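Local coordinates for protein carboxylic ester hydrolase (Aspergillus niger, PDB 7K4O) that hydrolyses the ester bonds of tannins as a tannin acyl hydrolase of the serine esterase type, probably releasing gallic acid, at residues P51-N56 with G110-A115; L313-G318 with T375-K380; R320-Y325 with Y544-V549. All coordinates share one frame; numbering follows the deposited sequence.

Contact 1 of 3, residues P51-N56 with G110-A115. With MAN (alpha-D-mannopyranose), chain B.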
loop_
_atom_site.group_PDB
_atom_site.type_symbol
_atom_site.label_atom_id
_atom_site.label_comp_id
_atom_site.label_asym_id
_atom_site.label_seq_id
_atom_site.Cartn_x
_atom_site.Cartn_y
_atom_site.Cartn_z
ATOM N N PRO A 51 -6.442 3.142 -16.751
ATOM C CA PRO A 51 -6.756 2.642 -18.093
ATOM C C PRO A 51 -5.607 2.893 -19.060
ATOM O O PRO A 51 -4.775 3.832 -18.908
ATOM C CB PRO A 51 -7.988 3.450 -18.506
ATOM C CG PRO A 51 -8.539 4.022 -17.234
ATOM C CD PRO A 51 -7.364 4.175 -16.275
ATOM N N SER A 52 -5.544 2.046 -20.100
ATOM C CA SER A 52 -4.518 2.192 -21.146
ATOM C C SER A 52 -4.709 3.498 -21.888
ATOM O O SER A 52 -5.856 3.935 -22.126
ATOM C CB SER A 52 -4.507 0.984 -22.060
ATOM O OG SER A 52 -4.150 -0.151 -21.255
ATOM N N ALA A 53 -3.623 4.128 -22.250
ATOM C CA ALA A 53 -3.681 5.417 -22.961
ATOM C C ALA A 53 -2.413 5.631 -23.765
ATOM O O ALA A 53 -1.411 4.992 -23.527
ATOM C CB ALA A 53 -3.884 6.573 -22.005
ATOM N N THR A 54 -2.461 6.644 -24.601
ATOM C CA THR A 54 -1.285 7.207 -25.274
ATOM C C THR A 54 -1.149 8.661 -24.857
ATOM O O THR A 54 -2.145 9.416 -24.969
ATOM C CB THR A 54 -1.386 7.070 -26.807
ATOM O OG1 THR A 54 -1.558 5.687 -27.097
ATOM C CG2 THR A 54 -0.138 7.526 -27.497
ATOM N N ILE A 55 0.010 9.042 -24.326
ATOM C CA ILE A 55 0.166 10.397 -23.704
ATOM C C ILE A 55 1.312 11.166 -24.322
ATOM O O ILE A 55 2.284 10.579 -24.832
ATOM C CB ILE A 55 0.309 10.309 -22.167
ATOM C CG1 ILE A 55 1.504 9.470 -21.769
ATOM C CG2 ILE A 55 -0.965 9.748 -21.591
ATOM C CD1 ILE A 55 1.757 9.439 -20.267
ATOM N N ASN A 56 1.209 12.495 -24.243
ATOM C CA ASN A 56 2.277 13.438 -24.595
ATOM C C ASN A 56 2.562 14.273 -23.342
ATOM O O ASN A 56 1.571 14.661 -22.668
ATOM C CB ASN A 56 1.839 14.414 -25.699
ATOM C CG ASN A 56 1.304 13.664 -26.903
ATOM O OD1 ASN A 56 1.974 12.824 -27.461
ATOM N ND2 ASN A 56 0.085 13.957 -27.302
ATOM N N GLY A 110 -1.425 10.327 -13.896
ATOM C CA GLY A 110 -1.829 11.730 -13.751
ATOM C C GLY A 110 -1.942 12.428 -15.087
ATOM O O GLY A 110 -2.938 13.106 -15.355
ATOM N N VAL A 111 -0.925 12.286 -15.898
ATOM C CA VAL A 111 -0.837 13.021 -17.194
ATOM C C VAL A 111 -2.072 12.678 -18.033
ATOM O O VAL A 111 -2.642 13.594 -18.658
ATOM C CB VAL A 111 0.449 12.681 -17.932
ATOM C CG1 VAL A 111 0.431 13.223 -19.353
ATOM C CG2 VAL A 111 1.650 13.184 -17.165
ATOM N N MET A 112 -2.540 11.445 -17.984
ATOM C CA MET A 112 -3.680 11.064 -18.860
ATOM C C MET A 112 -4.986 11.707 -18.358
ATOM O O MET A 112 -5.952 11.733 -19.150
ATOM C CB MET A 112 -3.828 9.561 -18.996
ATOM C CG MET A 112 -4.288 8.888 -17.737
ATOM S SD MET A 112 -4.578 7.109 -17.921
ATOM C CE MET A 112 -2.975 6.521 -18.412
ATOM N N TYR A 113 -5.045 12.232 -17.130
ATOM C CA TYR A 113 -6.201 13.012 -16.611
ATOM C C TYR A 113 -5.863 14.503 -16.552
ATOM O O TYR A 113 -6.528 15.253 -15.827
ATOM C CB TYR A 113 -6.651 12.428 -15.274
ATOM C CG TYR A 113 -7.290 11.090 -15.418
ATOM C CD1 TYR A 113 -8.569 10.930 -15.948
ATOM C CD2 TYR A 113 -6.575 9.939 -15.170
ATOM C CE1 TYR A 113 -9.108 9.666 -16.150
ATOM C CE2 TYR A 113 -7.093 8.678 -15.421
ATOM C CZ TYR A 113 -8.377 8.527 -15.909
ATOM O OH TYR A 113 -8.931 7.290 -16.131
ATOM N N GLY A 114 -4.885 14.965 -17.320
ATOM C CA GLY A 114 -4.518 16.382 -17.400
ATOM C C GLY A 114 -3.920 16.939 -16.136
ATOM O O GLY A 114 -4.029 18.161 -15.889
ATOM N N ALA A 115 -3.239 16.078 -15.358
ATOM C CA ALA A 115 -2.544 16.502 -14.127
ATOM C C ALA A 115 -1.055 16.583 -14.363
ATOM O O ALA A 115 -0.452 15.618 -14.882
ATOM C CB ALA A 115 -2.856 15.574 -12.995
HETATM C C1 MAN B . -10.444 -0.590 -22.276
HETATM C C2 MAN B . -9.289 0.126 -21.516
HETATM C C3 MAN B . -8.706 -0.890 -20.538
HETATM C C4 MAN B . -9.733 -1.360 -19.511
HETATM C C5 MAN B . -10.986 -1.862 -20.254
HETATM C C6 MAN B . -12.202 -2.029 -19.399
HETATM O O2 MAN B . -9.792 1.248 -20.780
HETATM O O3 MAN B . -7.571 -0.221 -20.000
HETATM O O4 MAN B . -9.178 -2.430 -18.741
HETATM O O5 MAN B . -11.420 -0.958 -21.296
HETATM O O6 MAN B . -13.335 -2.679 -20.181
#
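Gly110 O is the best-held polar atom, gripped by two backbone donors. Tyr113 N donates to Gly110 O at 2.9 Å and Ala115 N to Gly110 O at 3.0 Å. With Gly114 N bonded to Val111 O, this is a Schellman motif that ends helix 108-111, and Gly114, with positive phi, is the C-prime residue. The turn packs on the face of the sheet from which Ala53 and Ile55 of strand 50-66 project, beside strand 28-47. No hydrogen bond joins the two segments. Met112 does most of the touching. Its CG lies in the crowded position between backbone N and carbonyl carbon (chi1 70°), and the chain bends at chi3 (60°). Met112 CE thereby meets Ala53 CB at 3.7 Å and Pro51 O at 3.3 Å. Behind it, Ile55 CG2 rests on Met112 CB at 3.9 Å. Ile55 CB meets Val111 CG1 at 4.1 Å, the two side chains crossing at about a right angle. Tyr113 OH touches Pro51 CG at 3.5 Å, while the side chain also touches helix 481-491 and a bound triethylene glycol monoethyl ether. Ser52 N donates an almost straight hydrogen bond (172°) to O3 of the glycan mannose, 3.0 Å away.

Contact 2 of 3, residues L313-G318 with T375-K380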
loop_
_atom_site.group_PDB
_atom_site.type_symbol
_atom_site.label_atom_id
_atom_site.label_comp_id
_atom_site.label_asym_id
_atom_site.label_seq_id
_atom_site.Cartn_x
_atom_site.Cartn_y
_atom_site.Cartn_z
ATOM N N LEU A 313 -0.021 -13.452 15.565
ATOM C CA LEU A 313 0.937 -13.471 16.700
ATOM C C LEU A 313 0.201 -13.340 18.021
ATOM O O LEU A 313 -0.523 -12.351 18.267
ATOM C CB LEU A 313 1.967 -12.364 16.520
ATOM C CG LEU A 313 2.912 -12.183 17.698
ATOM C CD1 LEU A 313 3.791 -13.403 17.879
ATOM C CD2 LEU A 313 3.773 -10.963 17.465
ATOM N N HIS A 314 0.429 -14.332 18.896
ATOM C CA HIS A 314 0.017 -14.292 20.320
ATOM C C HIS A 314 1.288 -14.497 21.159
ATOM O O HIS A 314 2.226 -15.098 20.654
ATOM C CB HIS A 314 -1.035 -15.365 20.646
ATOM C CG HIS A 314 -2.382 -15.134 20.044
ATOM N ND1 HIS A 314 -2.574 -15.183 18.678
ATOM C CD2 HIS A 314 -3.584 -14.884 20.603
ATOM C CE1 HIS A 314 -3.864 -14.985 18.434
ATOM N NE2 HIS A 314 -4.528 -14.812 19.582
ATOM N N ASP A 315 1.344 -13.878 22.311
ATOM C CA ASP A 315 2.553 -13.933 23.158
ATOM C C ASP A 315 2.495 -15.240 23.983
ATOM O O ASP A 315 1.541 -16.037 23.821
ATOM C CB ASP A 315 2.661 -12.689 24.032
ATOM C CG ASP A 315 1.622 -12.529 25.107
ATOM O OD1 ASP A 315 0.868 -13.528 25.414
ATOM O OD2 ASP A 315 1.524 -11.407 25.650
ATOM N N SER A 316 3.520 -15.437 24.815
ATOM C CA SER A 316 3.753 -16.680 25.604
ATOM C C SER A 316 2.586 -16.870 26.578
ATOM O O SER A 316 2.384 -18.003 27.065
ATOM C CB SER A 316 5.112 -16.623 26.315
ATOM O OG SER A 316 5.123 -15.539 27.233
ATOM N N GLN A 317 1.797 -15.839 26.854
ATOM C CA GLN A 317 0.611 -15.975 27.745
ATOM C C GLN A 317 -0.709 -16.097 26.964
ATOM O O GLN A 317 -1.780 -15.953 27.593
ATOM C CB GLN A 317 0.589 -14.833 28.757
ATOM C CG GLN A 317 1.825 -14.835 29.663
ATOM C CD GLN A 317 1.742 -15.957 30.674
ATOM O OE1 GLN A 317 2.571 -16.877 30.693
ATOM N NE2 GLN A 317 0.697 -15.899 31.493
ATOM N N GLY A 318 -0.661 -16.337 25.651
ATOM C CA GLY A 318 -1.880 -16.479 24.823
ATOM C C GLY A 318 -2.580 -15.151 24.499
ATOM O O GLY A 318 -3.692 -15.189 23.950
ATOM N N THR A 375 11.596 -15.611 19.659
ATOM C CA THR A 375 10.343 -16.226 20.089
ATOM C C THR A 375 9.176 -15.310 19.719
ATOM O O THR A 375 9.431 -14.140 19.354
ATOM C CB THR A 375 10.343 -16.486 21.592
ATOM O OG1 THR A 375 10.318 -15.265 22.340
ATOM C CG2 THR A 375 11.513 -17.365 21.999
ATOM N N TYR A 376 7.971 -15.789 19.933
ATOM C CA TYR A 376 6.771 -14.925 19.865
ATOM C C TYR A 376 6.978 -13.675 20.728
ATOM O O TYR A 376 6.563 -12.561 20.327
ATOM C CB TYR A 376 5.499 -15.673 20.263
ATOM C CG TYR A 376 5.191 -16.888 19.414
ATOM C CD1 TYR A 376 5.507 -16.965 18.067
ATOM C CD2 TYR A 376 4.597 -18.006 19.996
ATOM C CE1 TYR A 376 5.193 -18.083 17.306
ATOM C CE2 TYR A 376 4.266 -19.123 19.248
ATOM C CZ TYR A 376 4.546 -19.165 17.899
ATOM O OH TYR A 376 4.259 -20.279 17.158
ATOM N N ASP A 377 7.505 -13.813 21.948
ATOM C CA ASP A 377 7.674 -12.648 22.846
ATOM C C ASP A 377 8.725 -11.674 22.279
ATOM O O ASP A 377 8.542 -10.452 22.509
ATOM C CB ASP A 377 8.042 -13.103 24.272
ATOM C CG ASP A 377 6.892 -13.698 25.070
ATOM O OD1 ASP A 377 5.730 -13.596 24.653
ATOM O OD2 ASP A 377 7.179 -14.307 26.153
ATOM N N THR A 378 9.768 -12.149 21.604
ATOM C CA THR A 378 10.783 -11.265 20.968
ATOM C C THR A 378 10.026 -10.396 19.933
ATOM O O THR A 378 10.293 -9.167 19.874
ATOM C CB THR A 378 11.874 -12.037 20.234
ATOM O OG1 THR A 378 12.405 -13.044 21.109
ATOM C CG2 THR A 378 13.024 -11.198 19.724
ATOM N N LEU A 379 9.157 -11.020 19.154
ATOM C CA LEU A 379 8.372 -10.280 18.104
ATOM C C LEU A 379 7.473 -9.246 18.796
ATOM O O LEU A 379 7.406 -8.071 18.339
ATOM C CB LEU A 379 7.549 -11.248 17.252
ATOM C CG LEU A 379 8.333 -12.292 16.470
ATOM C CD1 LEU A 379 7.405 -13.095 15.598
ATOM C CD2 LEU A 379 9.437 -11.704 15.621
ATOM N N LYS A 380 6.786 -9.614 19.871
ATOM C CA LYS A 380 5.950 -8.668 20.633
ATOM C C LYS A 380 6.804 -7.482 21.085
ATOM O O LYS A 380 6.387 -6.337 20.936
ATOM C CB LYS A 380 5.315 -9.365 21.829
ATOM C CG LYS A 380 4.640 -8.429 22.812
ATOM C CD LYS A 380 4.208 -9.133 24.080
ATOM C CE LYS A 380 3.548 -8.199 25.066
ATOM N NZ LYS A 380 2.974 -8.943 26.211
#
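A type I turn, Asp315 to Gly318, docks here on the first turn of helix 376-390. Thr375 is the N-cap of that helix and forms a capping box with Thr378. The side chain of Asp315 runs between the two. Asp315 CB lies 3.3 Å from Asp377 OD1 and also near Lys380 CD. Its CG sits in the crowded position between backbone N and carbonyl carbon (chi1 68°). Asp315 OD1 closes an Asx turn by accepting from Gln317 N at 2.9 Å, the donor standing above the carboxylate plane. Asp377 binds the next residue of the turn. Asp377 OD1 accepts from Ser316 N at 2.9 Å. Asp377 OD2 takes the hydrogen of Ser316 OG on its syn lone pair at 2.6 Å, so one residue uses both oxygens. Below the polar layer, Leu313 CD1 meets Tyr376 CB at 3.7 Å and Leu313 CD2 meets Leu379 CB at 3.8 Å. The Tyr376 side chain leads on to helix 224-232. Lys380 is extended and lies side by side with Asp315. At the tip, Lys380 NZ forms a salt bridge with Asp315 OD2, and Arg319 NE forms a second one. Both cations grip this oxygen, which would ease its repulsion with the Asp377 carboxylate. Lys380 NZ meets Asp315 OD2 on its anti lone pair, at 2.9 Å.

Contact 3 of 3, residues R320-Y325 with Y544-V549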
loop_
_atom_site.group_PDB
_atom_site.type_symbol
_atom_site.label_atom_id
_atom_site.label_comp_id
_atom_site.label_asym_id
_atom_site.label_seq_id
_atom_site.Cartn_x
_atom_site.Cartn_y
_atom_site.Cartn_z
ATOM N N ARG A 320 -3.273 -11.705 22.388
ATOM C CA ARG A 320 -3.089 -11.354 20.959
ATOM C C ARG A 320 -2.245 -10.079 20.832
ATOM O O ARG A 320 -2.614 -9.061 21.437
ATOM C CB ARG A 320 -4.428 -11.130 20.265
ATOM C CG ARG A 320 -4.235 -10.891 18.766
ATOM C CD ARG A 320 -5.541 -10.721 18.023
ATOM N NE ARG A 320 -6.206 -11.969 17.690
ATOM C CZ ARG A 320 -5.981 -12.703 16.627
ATOM N NH1 ARG A 320 -5.010 -12.408 15.777
ATOM N NH2 ARG A 320 -6.738 -13.789 16.432
ATOM N N VAL A 321 -1.217 -10.166 20.020
ATOM C CA VAL A 321 -0.321 -9.025 19.691
ATOM C C VAL A 321 -0.739 -8.388 18.358
ATOM O O VAL A 321 -0.721 -7.137 18.284
ATOM C CB VAL A 321 1.138 -9.470 19.633
ATOM C CG1 VAL A 321 2.033 -8.249 19.527
ATOM C CG2 VAL A 321 1.521 -10.339 20.847
ATOM N N TYR A 322 -1.017 -9.193 17.348
ATOM C CA TYR A 322 -1.410 -8.647 16.031
ATOM C C TYR A 322 -2.292 -9.688 15.336
ATOM O O TYR A 322 -2.723 -10.661 15.955
ATOM C CB TYR A 322 -0.168 -8.203 15.247
ATOM C CG TYR A 322 -0.428 -7.128 14.189
ATOM C CD1 TYR A 322 -1.211 -6.034 14.488
ATOM C CD2 TYR A 322 0.084 -7.244 12.905
ATOM C CE1 TYR A 322 -1.504 -5.072 13.518
ATOM C CE2 TYR A 322 -0.140 -6.249 11.946
ATOM C CZ TYR A 322 -0.928 -5.166 12.275
ATOM O OH TYR A 322 -1.208 -4.233 11.284
ATOM N N PHE A 323 -2.517 -9.491 14.055
ATOM C CA PHE A 323 -3.310 -10.373 13.168
ATOM C C PHE A 323 -2.495 -10.596 11.937
ATOM O O PHE A 323 -1.480 -9.930 11.682
ATOM C CB PHE A 323 -4.711 -9.806 12.932
ATOM C CG PHE A 323 -4.731 -8.307 12.718
ATOM C CD1 PHE A 323 -4.280 -7.794 11.526
ATOM C CD2 PHE A 323 -5.147 -7.457 13.709
ATOM C CE1 PHE A 323 -4.210 -6.424 11.350
ATOM C CE2 PHE A 323 -5.147 -6.087 13.508
ATOM C CZ PHE A 323 -4.657 -5.593 12.334
ATOM N N SER A 324 -2.913 -11.592 11.189
ATOM C CA SER A 324 -2.182 -12.040 10.007
ATOM C C SER A 324 -3.081 -11.908 8.773
ATOM O O SER A 324 -4.209 -11.370 8.874
ATOM C CB SER A 324 -1.679 -13.464 10.205
ATOM O OG SER A 324 -0.751 -13.814 9.209
ATOM N N TYR A 325 -2.537 -12.356 7.666
ATOM C CA TYR A 325 -3.201 -12.330 6.342
ATOM C C TYR A 325 -4.483 -13.145 6.405
ATOM O O TYR A 325 -4.612 -14.114 7.206
ATOM C CB TYR A 325 -2.263 -12.853 5.270
ATOM C CG TYR A 325 -0.878 -12.299 5.390
ATOM C CD1 TYR A 325 -0.585 -10.989 5.020
ATOM C CD2 TYR A 325 0.150 -13.036 5.931
ATOM C CE1 TYR A 325 0.678 -10.455 5.172
ATOM C CE2 TYR A 325 1.415 -12.507 6.104
ATOM C CZ TYR A 325 1.697 -11.214 5.702
ATOM O OH TYR A 325 2.973 -10.738 5.830
ATOM N N TYR A 544 -10.125 -6.864 16.006
ATOM C CA TYR A 544 -9.204 -7.612 16.889
ATOM C C TYR A 544 -8.921 -6.825 18.158
ATOM O O TYR A 544 -8.712 -5.629 18.159
ATOM C CB TYR A 544 -7.936 -8.011 16.156
ATOM C CG TYR A 544 -8.219 -8.965 15.032
ATOM C CD1 TYR A 544 -8.316 -10.316 15.273
ATOM C CD2 TYR A 544 -8.489 -8.509 13.743
ATOM C CE1 TYR A 544 -8.607 -11.218 14.265
ATOM C CE2 TYR A 544 -8.784 -9.395 12.718
ATOM C CZ TYR A 544 -8.870 -10.759 12.989
ATOM O OH TYR A 544 -9.158 -11.639 11.994
ATOM N N ASP A 545 -8.923 -7.564 19.276
ATOM C CA ASP A 545 -8.546 -7.032 20.589
ATOM C C ASP A 545 -7.074 -7.378 20.822
ATOM O O ASP A 545 -6.734 -8.586 21.041
ATOM C CB ASP A 545 -9.441 -7.613 21.680
ATOM C CG ASP A 545 -9.023 -7.179 23.073
ATOM O OD1 ASP A 545 -8.240 -6.228 23.215
ATOM O OD2 ASP A 545 -9.480 -7.827 24.012
ATOM N N LEU A 546 -6.179 -6.394 20.715
ATOM C CA LEU A 546 -4.729 -6.661 20.870
ATOM C C LEU A 546 -4.390 -6.567 22.361
ATOM O O LEU A 546 -3.724 -5.606 22.813
ATOM C CB LEU A 546 -3.925 -5.657 20.024
ATOM C CG LEU A 546 -4.329 -5.641 18.542
ATOM C CD1 LEU A 546 -3.350 -4.816 17.726
ATOM C CD2 LEU A 546 -4.368 -7.038 17.957
ATOM N N ASP A 547 -4.898 -7.525 23.136
ATOM C CA ASP A 547 -4.801 -7.435 24.610
ATOM C C ASP A 547 -3.381 -7.737 25.123
ATOM O O ASP A 547 -3.155 -7.489 26.309
ATOM C CB ASP A 547 -5.837 -8.371 25.239
ATOM C CG ASP A 547 -5.594 -9.836 24.950
ATOM O OD1 ASP A 547 -5.324 -10.214 23.804
ATOM O OD2 ASP A 547 -5.738 -10.627 25.901
ATOM N N ALA A 548 -2.431 -8.152 24.299
ATOM C CA ALA A 548 -1.009 -8.245 24.681
ATOM C C ALA A 548 -0.361 -6.857 24.812
ATOM O O ALA A 548 0.751 -6.767 25.354
ATOM C CB ALA A 548 -0.246 -9.083 23.716
ATOM N N VAL A 549 -0.957 -5.841 24.206
ATOM C CA VAL A 549 -0.310 -4.520 24.059
ATOM C C VAL A 549 -1.014 -3.524 24.950
ATOM O O VAL A 549 -2.200 -3.258 24.765
ATOM C CB VAL A 549 -0.292 -4.062 22.595
ATOM C CG1 VAL A 549 0.372 -2.682 22.536
ATOM C CG2 VAL A 549 0.420 -5.064 21.719
#
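Tyr544 CD1 stands over the centre of the Arg320 guanidinium, 3.6 Å from Arg320 CZ. The guanidinium and ring planes are 56° apart, so the groups do not lie flat on each other. Over one face of the Tyr544 ring comes Phe323 CB, 4.0 Å from the centroid, a CH-pi contact. The two aromatic rings meet obliquely. Leu546 packs beside them, with CD2 3.9 Å from Arg320 CD and CD1 4.1 Å from Tyr322 CD1. Val321 CG2 meets Ala548 CB at 3.6 Å. Two hydrogen bonds hold this shell, one to a side chain and one between backbones. Asp547 OD1 accepts from Arg320 N at 2.9 Å, and Arg320 O accepts from Ala548 N at 3.0 Å. Leu546 centres an inverse gamma turn and begins a type I turn to Val549. The bend of Arg320 at chi3 (-81°) lets NH1 donate to Tyr322 O, nearly in the guanidinium plane and on a carbonyl lone pair. Outside, helix 425-438 lies against Phe323 and Leu546, and Tyr322 OH is hydrogen-bonded to Arg214 NH1. The contact joins the loop after helix 300-310 to the C-terminal loop. Val321 O is buried here without a partner, probably at an energetic cost.

Overall arrangement
Contacts 2 and 3 form one continuous patch, their centres about 10 Å apart. Their segments alternate along the chain. Leu313 O probably accepts a hydrogen bond from Val321 N, and Lys380 packs on Ala548, so the loop 313-325 is shared between helix 376-390 and the C-terminal loop. Contact 1 is separate. Its centre lies about 48 Å from that of contact 2 and 42 Å from that of contact 3, on the opposite side of the chain's centre. It sits beside a glycan. The bound gallic acid marks the pocket that includes Ser186 and His465, probably two members of the catalytic triad. Gallic acid is about 10 Å from the side chain of Tyr322 and 13 Å from that of Leu379.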